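Local coordinates for histone-lysine N-methyltransferase family member SUVH9 (Arabidopsis thaliana, PDB 4NJ5), which lacks methyltransferase activity despite its SET domain and may instead bind methylated DNA and recruit RNA polymerase V to chromatin in RNA-directed DNA methylation, at residues A[11-16]-A[77-82]. Sequence-based numbering, arbitrary orientation.
Sequences QFREHV and GVQVGD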
ATOM      1  N   GLN A  11      17.326  10.532  -2.269  1.00 43.21           N
ATOM      2  CA  GLN A  11      18.068   9.325  -2.617  1.00 44.66           C
ATOM      3  C   GLN A  11      17.777   8.174  -1.655  1.00 32.97           C
ATOM      4  O   GLN A  11      17.572   7.036  -2.077  1.00 31.59           O
ATOM      5  CB  GLN A  11      19.566   9.635  -2.690  1.00 66.59           C
ATOM      6  CG  GLN A  11      19.909  10.602  -3.813  1.00 72.29           C
ATOM      7  CD  GLN A  11      21.363  11.036  -3.830  1.00 77.35           C
ATOM      8  OE1 GLN A  11      21.899  11.514  -2.830  1.00 78.07           O
ATOM      9  NE2 GLN A  11      22.008  10.872  -4.978  1.00 79.16           N
ATOM     10  N   PHE A  12      17.757   8.485  -0.365  1.00 32.73           N
ATOM     11  CA  PHE A  12      17.380   7.521   0.661  1.00 35.14           C
ATOM     12  C   PHE A  12      15.962   6.989   0.434  1.00 32.69           C
ATOM     13  O   PHE A  12      15.715   5.776   0.498  1.00 27.05           O
ATOM     14  CB  PHE A  12      17.480   8.157   2.054  1.00 45.51           C
ATOM     15  CG  PHE A  12      18.888   8.407   2.514  1.00 52.50           C
ATOM     16  CD1 PHE A  12      19.871   7.435   2.367  1.00 54.91           C
ATOM     17  CD2 PHE A  12      19.228   9.614   3.105  1.00 56.98           C
ATOM     18  CE1 PHE A  12      21.167   7.670   2.802  1.00 58.59           C
ATOM     19  CE2 PHE A  12      20.525   9.855   3.536  1.00 59.25           C
ATOM     20  CZ  PHE A  12      21.492   8.882   3.387  1.00 59.74           C
ATOM     21  N   ARG A  13      15.033   7.903   0.166  1.00 34.37           N
ATOM     22  CA  ARG A  13      13.634   7.535  -0.053  1.00 28.58           C
ATOM     23  C   ARG A  13      13.507   6.607  -1.260  1.00 28.04           C
ATOM     24  O   ARG A  13      12.725   5.649  -1.249  1.00 33.97           O
ATOM     25  CB  ARG A  13      12.772   8.792  -0.235  1.00 28.03           C
ATOM     26  CG  ARG A  13      11.273   8.557  -0.196  1.00 30.66           C
ATOM     27  CD  ARG A  13      10.841   7.789   1.047  1.00 29.84           C
ATOM     28  NE  ARG A  13       9.389   7.813   1.218  1.00 30.56           N
ATOM     29  CZ  ARG A  13       8.720   7.101   2.121  1.00 27.53           C
ATOM     30  NH1 ARG A  13       7.400   7.202   2.192  1.00 24.24           N
ATOM     31  NH2 ARG A  13       9.367   6.290   2.952  1.00 26.73           N
ATOM     32  N   GLU A  14      14.306   6.881  -2.286  1.00 27.96           N
ATOM     33  CA  GLU A  14      14.319   6.054  -3.486  1.00 27.68           C
ATOM     34  C   GLU A  14      14.859   4.653  -3.199  1.00 29.04           C
ATOM     35  O   GLU A  14      14.275   3.649  -3.630  1.00 28.65           O
ATOM     36  CB  GLU A  14      15.137   6.734  -4.586  1.00 29.75           C
ATOM     37  CG  GLU A  14      14.914   6.160  -5.971  1.00 45.47           C
ATOM     38  CD  GLU A  14      13.538   6.481  -6.541  1.00 46.04           C
ATOM     39  OE1 GLU A  14      13.233   5.990  -7.646  1.00 48.43           O
ATOM     40  OE2 GLU A  14      12.763   7.221  -5.897  1.00 44.42           O
ATOM     41  N   HIS A  15      15.969   4.584  -2.464  1.00 27.50           N
ATOM     42  CA  HIS A  15      16.507   3.287  -2.058  1.00 28.84           C
ATOM     43  C   HIS A  15      15.457   2.464  -1.313  1.00 26.55           C
ATOM     44  O   HIS A  15      15.261   1.278  -1.611  1.00 26.36           O
ATOM     45  CB  HIS A  15      17.770   3.425  -1.201  1.00 31.95           C
ATOM     46  CG  HIS A  15      18.269   2.117  -0.668  1.00 35.90           C
ATOM     47  ND1 HIS A  15      18.914   1.189  -1.455  1.00 35.12           N
ATOM     48  CD2 HIS A  15      18.189   1.570   0.570  1.00 34.37           C
ATOM     49  CE1 HIS A  15      19.224   0.131  -0.724  1.00 30.65           C
ATOM     50  NE2 HIS A  15      18.795   0.338   0.506  1.00 32.28           N
ATOM     51  N   VAL A  16      14.780   3.093  -0.353  1.00 24.29           N
ATOM     52  CA  VAL A  16      13.722   2.407   0.394  1.00 24.09           C
ATOM     53  C   VAL A  16      12.607   1.923  -0.531  1.00 26.73           C
ATOM     54  O   VAL A  16      12.095   0.809  -0.376  1.00 26.62           O
ATOM     55  CB  VAL A  16      13.120   3.304   1.497  1.00 22.39           C
ATOM     56  CG1 VAL A  16      11.803   2.732   2.003  1.00 20.99           C
ATOM     57  CG2 VAL A  16      14.103   3.473   2.637  1.00 22.96           C
ATOM     58  N   GLY A  77      15.212   7.446   4.738  1.00 33.39           N
ATOM     59  CA  GLY A  77      14.313   6.953   3.710  1.00 31.61           C
ATOM     60  C   GLY A  77      13.017   6.388   4.260  1.00 28.64           C
ATOM     61  O   GLY A  77      12.048   6.222   3.526  1.00 29.92           O
ATOM     62  N   VAL A  78      12.999   6.075   5.552  1.00 24.46           N
ATOM     63  CA  VAL A  78      11.789   5.579   6.193  1.00 23.51           C
ATOM     64  C   VAL A  78      11.152   6.701   6.995  1.00 26.41           C
ATOM     65  O   VAL A  78      11.742   7.212   7.943  1.00 25.04           O
ATOM     66  CB  VAL A  78      12.070   4.382   7.116  1.00 23.73           C
ATOM     67  CG1 VAL A  78      10.766   3.855   7.714  1.00 22.41           C
ATOM     68  CG2 VAL A  78      12.790   3.284   6.351  1.00 21.04           C
ATOM     69  N   GLN A  79       9.944   7.086   6.605  1.00 28.96           N
ATOM     70  CA  GLN A  79       9.313   8.263   7.174  1.00 30.38           C
ATOM     71  C   GLN A  79       8.196   7.890   8.129  1.00 27.83           C
ATOM     72  O   GLN A  79       7.628   6.799   8.047  1.00 24.13           O
ATOM     73  CB  GLN A  79       8.758   9.147   6.060  1.00 44.62           C
ATOM     74  CG  GLN A  79       9.592   9.129   4.798  1.00 50.53           C
ATOM     75  CD  GLN A  79       9.312  10.320   3.906  1.00 60.52           C
ATOM     76  OE1 GLN A  79       8.280  10.385   3.239  1.00 65.22           O
ATOM     77  NE2 GLN A  79      10.234  11.276   3.897  1.00 64.57           N
ATOM     78  N   VAL A  80       7.883   8.810   9.033  1.00 23.72           N
ATOM     79  CA  VAL A  80       6.757   8.642   9.932  1.00 23.38           C
ATOM     80  C   VAL A  80       5.481   8.430   9.129  1.00 23.21           C
ATOM     81  O   VAL A  80       5.189   9.183   8.198  1.00 24.16           O
ATOM     82  CB  VAL A  80       6.582   9.869  10.837  1.00 26.26           C
ATOM     83  CG1 VAL A  80       5.357   9.703  11.721  1.00 24.74           C
ATOM     84  CG2 VAL A  80       7.830  10.081  11.679  1.00 29.94           C
ATOM     85  N   GLY A  81       4.735   7.388   9.479  1.00 22.19           N
ATOM     86  CA  GLY A  81       3.466   7.124   8.834  1.00 22.24           C
ATOM     87  C   GLY A  81       3.541   5.990   7.834  1.00 23.94           C
ATOM     88  O   GLY A  81       2.512   5.508   7.361  1.00 26.72           O
ATOM     89  N   ASP A  82       4.758   5.570   7.502  1.00 20.57           N
ATOM     90  CA  ASP A  82       4.934   4.399   6.652  1.00 19.69           C
ATOM     91  C   ASP A  82       4.290   3.195   7.324  1.00 18.99           C
ATOM     92  O   ASP A  82       4.419   3.010   8.534  1.00 18.83           O
ATOM     93  CB  ASP A  82       6.414   4.125   6.385  1.00 24.33           C
ATOM     94  CG  ASP A  82       7.033   5.133   5.439  1.00 27.64           C
ATOM     95  OD1 ASP A  82       6.276   5.909   4.817  1.00 31.62           O
ATOM     96  OD2 ASP A  82       8.276   5.144   5.307  1.00 27.87           O
TER
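From helix 8-35 the R13 side chain extends with CG anti to its backbone N (chi1 -168°) and bends at chi2, while D82 sets its CG beside its own N (chi1 -72°); the two side chains meet tip to tip. The salt bridge is end-on and bidentate: NH1 of R13 bonds OD1 of D82 at 3.1 Å and NH2 bonds OD2 at 2.8 Å, each on the syn side, with the guanidinium and carboxylate planes only 7° apart. NH2 of R13 also donates to the carbonyl O of G77 at 2.7 Å, again near the guanidinium plane. CG of Q79 lies over the centre of one guanidinium face, 3.4 Å above it. OD2 of D82 accepts a second bond, from N of Q79 at 2.9 Å, from above the carboxylate plane; this ties together the ends of the type II turn Q79-D82. Next to the polar group, CG2 of V16 packs on C of G77 at 3.5 Å and on CG2 of V78. A CB at G77 would clash with O of F12 and CG2 of V16. An alanine in place of R13 would probably leave the buried D82 carboxylate without its countercharge and the G77 carbonyl without this donor. One guanidinium, paired with a carboxylate and hydrogen-bonded to a backbone carbonyl, thus joins the N-terminal helix to the SRA-domain loop that leads into strand 83-84.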